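Side-chain contacts in proline dehydrogenase (Bradyrhizobium japonicum USDA 110, PDB 3HAZ), which probably oxidises proline to glutamate in two steps, an FAD-dependent proline dehydrogenation followed by an NAD-dependent oxidation of glutamate semialdehyde: residues L821-P826 and V870-F875; T633-P638 and N643-R648. All coordinates share one frame; numbering follows the deposited sequence.

Contact 1 of 2, residues L821-P826 and V870-F875; sequences LKIGDP and VAPHIF
The CA atoms of Ile823 and Ala871 lie 7.0 Å apart and those of Leu821 and Pro872 8.6 Å; only apolar side chains span the gap, without a hydrogen bond. Ile823 does most of the bridging. Its CG1 branch lies anti to its own carbonyl carbon (chi1 -56°) and runs on nearly straight, which carries CD1 out to the other segment. There CD1 of Ile823 meets two groups at once: CB of Ala871 at 3.4 Å and the ring carbon CD of Pro872 at 3.7 Å. The first of these is tighter than normal van der Waals contact, and its exact value should be taken with caution. Leu821 adds a looser touch: the two side chains cross at a slant, CD1 of Leu821 lying 4.1 Å from CG of Pro872.

In the fold, this puts the loop that follows helix 804-819 against the lead-in to strand 873-876. That strand belongs to the mixed sheet of the aldehyde dehydrogenase part, lying between strand 857-861, antiparallel to it, and strand 891-897, parallel to it. Phe787 of helix 775-787 packs on both Leu821 and Pro872, while Pro865 and Phe869 lie against Ile823.

On the strand side, a local bond ties the turn together. ND1 of His873 donates to O of Ala871 at 2.8 Å, with the acceptor close to the plane of the imidazole. The donor nevertheless sits well above the carbonyl plane, 47° out of it, and so approaches away from the lone-pair directions. This bond spans Pro872, whose ring is left facing Leu821 and Ile823 while the imidazole packs on Ile849 of helix 839-855 and Ala861 of strand 857-861.

Contact 2 of 2, residues T633-P638 and N643-R648; sequences TAMPGP and NALTMR
Carbonyl O of Leu645 is gripped twice, by N of Thr633 at 2.8 Å and by water 1, which donates to it. The return bond, N of Leu645 to O of Thr633, is also 2.8 Å, making Thr633 and Leu645 a hydrogen-bonded antiparallel pair in a beta hairpin. Next to them, Ala634 and Ala644 form a non-hydrogen-bonded pair whose methyls sit on the opposite face of the sheet from Thr633 and Leu645; CA of Ala644 also makes a CA-H...O contact of 3.4 Å to O of Thr633.

The hairpin belongs to the projecting strands that, in aldehyde dehydrogenases, serve oligomerisation, and here it reaches a second subunit. Strand 641-656 pairs on with strand 978-986. Carboxamide OD1 of Asn643 accepts from Thr984 OG1 and from Gln954 NE2 of the second subunit, while its ND2 donates to Glu641 OE1 and to water 3. Pro971 of the second subunit packs on Leu645.

Past the two pairs, N of Met635 donates to O of Asn643 at 2.8 Å. Water 2 accepts from N of Asn643 and lies 3.0 Å from O of Met635, bridging the N-H and C=O that would otherwise complete this pair; whether it donates to that O is less certain, since it has several acceptors in reach. The Met635 side chain folds back along the partner strand: bends at chi2 and chi3, both near -65°, curl it around, with CB 3.9 Å from CB of Asn643, and SD of Met635 ends 4.0 Å from CB of Leu645.

In the fold
Both contacts fall within the aldehyde dehydrogenase part of the chain, one after the other in sequence, but far apart in space: their centres are 56 Å apart and their nearest atoms about 41 Å. Contact 1 is internal to one subunit, whereas contact 2 lies where a second subunit packs. Both lie away from the cofactor sites and the predicted catalytic residues. Strand 641-656 of contact 2 nevertheless runs up to Ser657 and Trp659, which bind NAD. Strand 873-876 of contact 1 shares its sheet with strand 797-803, just after Cys794, a predicted active-site residue. The FAD pocket belongs to the proline dehydrogenase part.

Contact 1 of 2, residues L821-P826 and V870-F875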
loop_
_atom_site.group_PDB
_atom_site.type_symbol
_atom_site.label_atom_id
_atom_site.label_comp_id
_atom_site.label_asym_id
_atom_site.label_seq_id
_atom_site.Cartn_x
_atom_site.Cartn_y
_atom_site.Cartn_z
ATOM N N LEU A 821 -47.758 26.372 -20.776
ATOM C CA LEU A 821 -48.009 25.302 -19.817
ATOM C C LEU A 821 -49.468 24.849 -19.850
ATOM O O LEU A 821 -50.386 25.662 -19.732
ATOM C CB LEU A 821 -47.636 25.739 -18.401
ATOM C CG LEU A 821 -46.203 26.230 -18.191
ATOM C CD1 LEU A 821 -46.002 26.638 -16.740
ATOM C CD2 LEU A 821 -45.198 25.164 -18.589
ATOM N N LYS A 822 -49.684 23.548 -20.010
ATOM C CA LYS A 822 -51.036 23.011 -19.929
ATOM C C LYS A 822 -51.449 22.841 -18.472
ATOM O O LYS A 822 -50.765 22.175 -17.698
ATOM C CB LYS A 822 -51.157 21.678 -20.666
ATOM C CG LYS A 822 -52.595 21.173 -20.754
ATOM C CD LYS A 822 -52.705 19.971 -21.677
ATOM C CE LYS A 822 -54.085 19.884 -22.308
ATOM N NZ LYS A 822 -55.163 19.892 -21.285
ATOM N N ILE A 823 -52.562 23.471 -18.113
ATOM C CA ILE A 823 -53.125 23.402 -16.774
ATOM C C ILE A 823 -54.345 22.511 -16.865
ATOM O O ILE A 823 -55.171 22.692 -17.755
ATOM C CB ILE A 823 -53.608 24.791 -16.305
ATOM C CG1 ILE A 823 -52.466 25.806 -16.366
ATOM C CG2 ILE A 823 -54.197 24.721 -14.900
ATOM C CD1 ILE A 823 -52.938 27.242 -16.287
ATOM N N GLY A 824 -54.468 21.547 -15.959
ATOM C CA GLY A 824 -55.618 20.664 -15.994
ATOM C C GLY A 824 -55.466 19.400 -15.177
ATOM O O GLY A 824 -54.657 19.343 -14.248
ATOM N N ASP A 825 -56.266 18.391 -15.513
ATOM C CA ASP A 825 -56.231 17.106 -14.816
ATOM C C ASP A 825 -54.819 16.531 -14.813
ATOM O O ASP A 825 -54.263 16.245 -15.874
ATOM C CB ASP A 825 -57.202 16.111 -15.463
ATOM C CG ASP A 825 -57.311 14.806 -14.687
ATOM O OD1 ASP A 825 -56.412 14.511 -13.875
ATOM O OD2 ASP A 825 -58.304 14.071 -14.886
ATOM N N PRO A 826 -54.243 16.349 -13.615
ATOM C CA PRO A 826 -52.882 15.829 -13.434
ATOM C C PRO A 826 -52.692 14.421 -14.005
ATOM O O PRO A 826 -51.555 13.998 -14.216
ATOM C CB PRO A 826 -52.723 15.811 -11.907
ATOM C CG PRO A 826 -54.128 15.776 -11.393
ATOM C CD PRO A 826 -54.850 16.692 -12.319
ATOM N N VAL A 870 -55.235 27.273 -10.077
ATOM C CA VAL A 870 -54.682 28.618 -10.177
ATOM C C VAL A 870 -53.567 28.625 -11.225
ATOM O O VAL A 870 -52.610 27.866 -11.120
ATOM C CB VAL A 870 -54.128 29.106 -8.830
ATOM C CG1 VAL A 870 -53.535 30.495 -8.981
ATOM C CG2 VAL A 870 -55.229 29.109 -7.779
ATOM N N ALA A 871 -53.703 29.469 -12.242
ATOM C CA ALA A 871 -52.731 29.531 -13.328
ATOM C C ALA A 871 -51.486 30.326 -12.933
ATOM O O ALA A 871 -51.518 31.111 -11.987
ATOM C CB ALA A 871 -53.375 30.131 -14.589
ATOM N N PRO A 872 -50.381 30.121 -13.661
ATOM C CA PRO A 872 -49.184 30.938 -13.441
ATOM C C PRO A 872 -49.488 32.432 -13.558
ATOM O O PRO A 872 -50.234 32.874 -14.435
ATOM C CB PRO A 872 -48.244 30.486 -14.566
ATOM C CG PRO A 872 -48.659 29.073 -14.837
ATOM C CD PRO A 872 -50.157 29.078 -14.678
ATOM N N HIS A 873 -48.926 33.205 -12.642
ATOM C CA HIS A 873 -49.063 34.647 -12.674
ATOM C C HIS A 873 -47.680 35.254 -12.533
ATOM O O HIS A 873 -46.839 34.733 -11.805
ATOM C CB HIS A 873 -49.963 35.134 -11.532
ATOM C CG HIS A 873 -51.429 35.009 -11.812
ATOM N ND1 HIS A 873 -52.092 33.801 -11.792
ATOM C CD2 HIS A 873 -52.365 35.946 -12.098
ATOM C CE1 HIS A 873 -53.370 33.996 -12.064
ATOM N NE2 HIS A 873 -53.561 35.288 -12.256
ATOM N N ILE A 874 -47.444 36.356 -13.233
ATOM C CA ILE A 874 -46.199 37.078 -13.079
ATOM C C ILE A 874 -46.497 38.536 -12.785
ATOM O O ILE A 874 -47.151 39.218 -13.579
ATOM C CB ILE A 874 -45.325 36.992 -14.342
ATOM C CG1 ILE A 874 -45.058 35.526 -14.703
ATOM C CG2 ILE A 874 -44.025 37.751 -14.124
ATOM C CD1 ILE A 874 -44.552 35.325 -16.124
ATOM N N PHE A 875 -46.026 39.004 -11.636
ATOM C CA PHE A 875 -46.134 40.410 -11.284
ATOM C C PHE A 875 -44.739 40.992 -11.180
ATOM O O PHE A 875 -43.798 40.309 -10.764
ATOM C CB PHE A 875 -46.856 40.595 -9.945
ATOM C CG PHE A 875 -48.289 40.172 -9.967
ATOM C CD1 PHE A 875 -48.666 38.937 -9.461
ATOM C CD2 PHE A 875 -49.263 41.005 -10.492
ATOM C CE1 PHE A 875 -49.988 38.544 -9.488
ATOM C CE2 PHE A 875 -50.583 40.617 -10.517
ATOM C CZ PHE A 875 -50.948 39.388 -10.012
#

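Contact 2 of 2, residues T633-P638 and N643-R648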
loop_
_atom_site.group_PDB
_atom_site.type_symbol
_atom_site.label_atom_id
_atom_site.label_comp_id
_atom_site.label_asym_id
_atom_site.label_seq_id
_atom_site.Cartn_x
_atom_site.Cartn_y
_atom_site.Cartn_z
ATOM N N THR A 633 -17.831 4.364 19.041
ATOM C CA THR A 633 -16.589 5.018 18.660
ATOM C C THR A 633 -15.636 4.951 19.843
ATOM O O THR A 633 -15.984 5.358 20.952
ATOM C CB THR A 633 -16.818 6.494 18.274
ATOM O OG1 THR A 633 -17.687 6.565 17.137
ATOM C CG2 THR A 633 -15.492 7.181 17.946
ATOM N N ALA A 634 -14.447 4.406 19.613
ATOM C CA ALA A 634 -13.422 4.342 20.647
ATOM C C ALA A 634 -12.774 5.711 20.820
ATOM O O ALA A 634 -12.356 6.328 19.850
ATOM C CB ALA A 634 -12.372 3.298 20.284
ATOM N N MET A 635 -12.707 6.193 22.055
ATOM C CA MET A 635 -12.053 7.464 22.332
ATOM C C MET A 635 -10.640 7.204 22.828
ATOM O O MET A 635 -10.401 6.233 23.540
ATOM C CB MET A 635 -12.837 8.262 23.381
ATOM C CG MET A 635 -14.340 8.324 23.126
ATOM S SD MET A 635 -14.773 9.151 21.574
ATOM C CE MET A 635 -14.261 10.825 21.965
ATOM N N PRO A 636 -9.689 8.070 22.452
ATOM C CA PRO A 636 -8.323 7.918 22.963
ATOM C C PRO A 636 -8.290 8.256 24.441
ATOM O O PRO A 636 -8.982 9.173 24.881
ATOM C CB PRO A 636 -7.545 8.981 22.179
ATOM C CG PRO A 636 -8.597 10.011 21.846
ATOM C CD PRO A 636 -9.773 9.161 21.468
ATOM N N GLY A 637 -7.494 7.521 25.203
ATOM C CA GLY A 637 -7.373 7.775 26.619
ATOM C C GLY A 637 -6.126 7.141 27.189
ATOM O O GLY A 637 -5.249 6.698 26.454
ATOM N N PRO A 638 -6.046 7.085 28.519
ATOM C CA PRO A 638 -4.867 6.506 29.161
ATOM C C PRO A 638 -4.925 4.991 29.075
ATOM O O PRO A 638 -5.978 4.436 28.767
ATOM C CB PRO A 638 -5.007 6.961 30.615
ATOM C CG PRO A 638 -6.479 7.138 30.825
ATOM C CD PRO A 638 -7.086 7.487 29.483
ATOM N N ASN A 643 -12.792 3.874 26.808
ATOM C CA ASN A 643 -13.780 4.933 26.660
ATOM C C ASN A 643 -14.490 4.786 25.329
ATOM O O ASN A 643 -13.863 4.850 24.277
ATOM C CB ASN A 643 -13.119 6.307 26.750
ATOM C CG ASN A 643 -12.564 6.594 28.127
ATOM O OD1 ASN A 643 -13.287 7.043 29.018
ATOM N ND2 ASN A 643 -11.273 6.336 28.311
ATOM N N ALA A 644 -15.800 4.581 25.377
ATOM C CA ALA A 644 -16.566 4.322 24.170
ATOM C C ALA A 644 -17.786 5.230 24.073
ATOM O O ALA A 644 -18.563 5.349 25.025
ATOM C CB ALA A 644 -16.976 2.856 24.115
ATOM N N LEU A 645 -17.950 5.862 22.913
ATOM C CA LEU A 645 -19.087 6.742 22.649
ATOM C C LEU A 645 -20.134 6.024 21.794
ATOM O O LEU A 645 -19.815 5.446 20.746
ATOM C CB LEU A 645 -18.615 8.018 21.938
ATOM C CG LEU A 645 -19.637 9.123 21.641
ATOM C CD1 LEU A 645 -20.241 9.694 22.924
ATOM C CD2 LEU A 645 -18.990 10.238 20.824
ATOM N N THR A 646 -21.381 6.048 22.250
ATOM C CA THR A 646 -22.468 5.427 21.501
ATOM C C THR A 646 -23.599 6.428 21.291
ATOM O O THR A 646 -23.628 7.484 21.923
ATOM C CB THR A 646 -23.012 4.165 22.214
ATOM O OG1 THR A 646 -23.346 4.486 23.565
ATOM C CG2 THR A 646 -21.972 3.054 22.227
ATOM N N MET A 647 -24.520 6.086 20.397
ATOM C CA MET A 647 -25.685 6.914 20.109
ATOM C C MET A 647 -26.933 6.066 20.245
ATOM O O MET A 647 -27.090 5.059 19.558
ATOM C CB MET A 647 -25.618 7.444 18.684
ATOM C CG MET A 647 -24.279 8.014 18.312
ATOM S SD MET A 647 -24.231 9.761 18.677
ATOM C CE MET A 647 -25.185 10.355 17.289
ATOM N N ARG A 648 -27.835 6.483 21.116
ATOM C CA ARG A 648 -29.013 5.686 21.393
ATOM C C ARG A 648 -30.257 6.461 20.993
ATOM O O ARG A 648 -30.237 7.690 20.938
ATOM C CB ARG A 648 -29.050 5.323 22.880
ATOM C CG ARG A 648 -27.731 4.757 23.395
ATOM C CD ARG A 648 -27.774 4.433 24.889
ATOM N NE ARG A 648 -28.962 3.666 25.252
ATOM C CZ ARG A 648 -29.012 2.770 26.236
ATOM N NH1 ARG A 648 -30.149 2.131 26.481
ATOM N NH2 ARG A 648 -27.931 2.505 26.966
HETATM O O HOH W 1 -20.836 6.626 18.144
HETATM O O HOH W 2 -10.976 3.462 24.522
HETATM O O HOH W 3 -9.206 4.950 26.477
#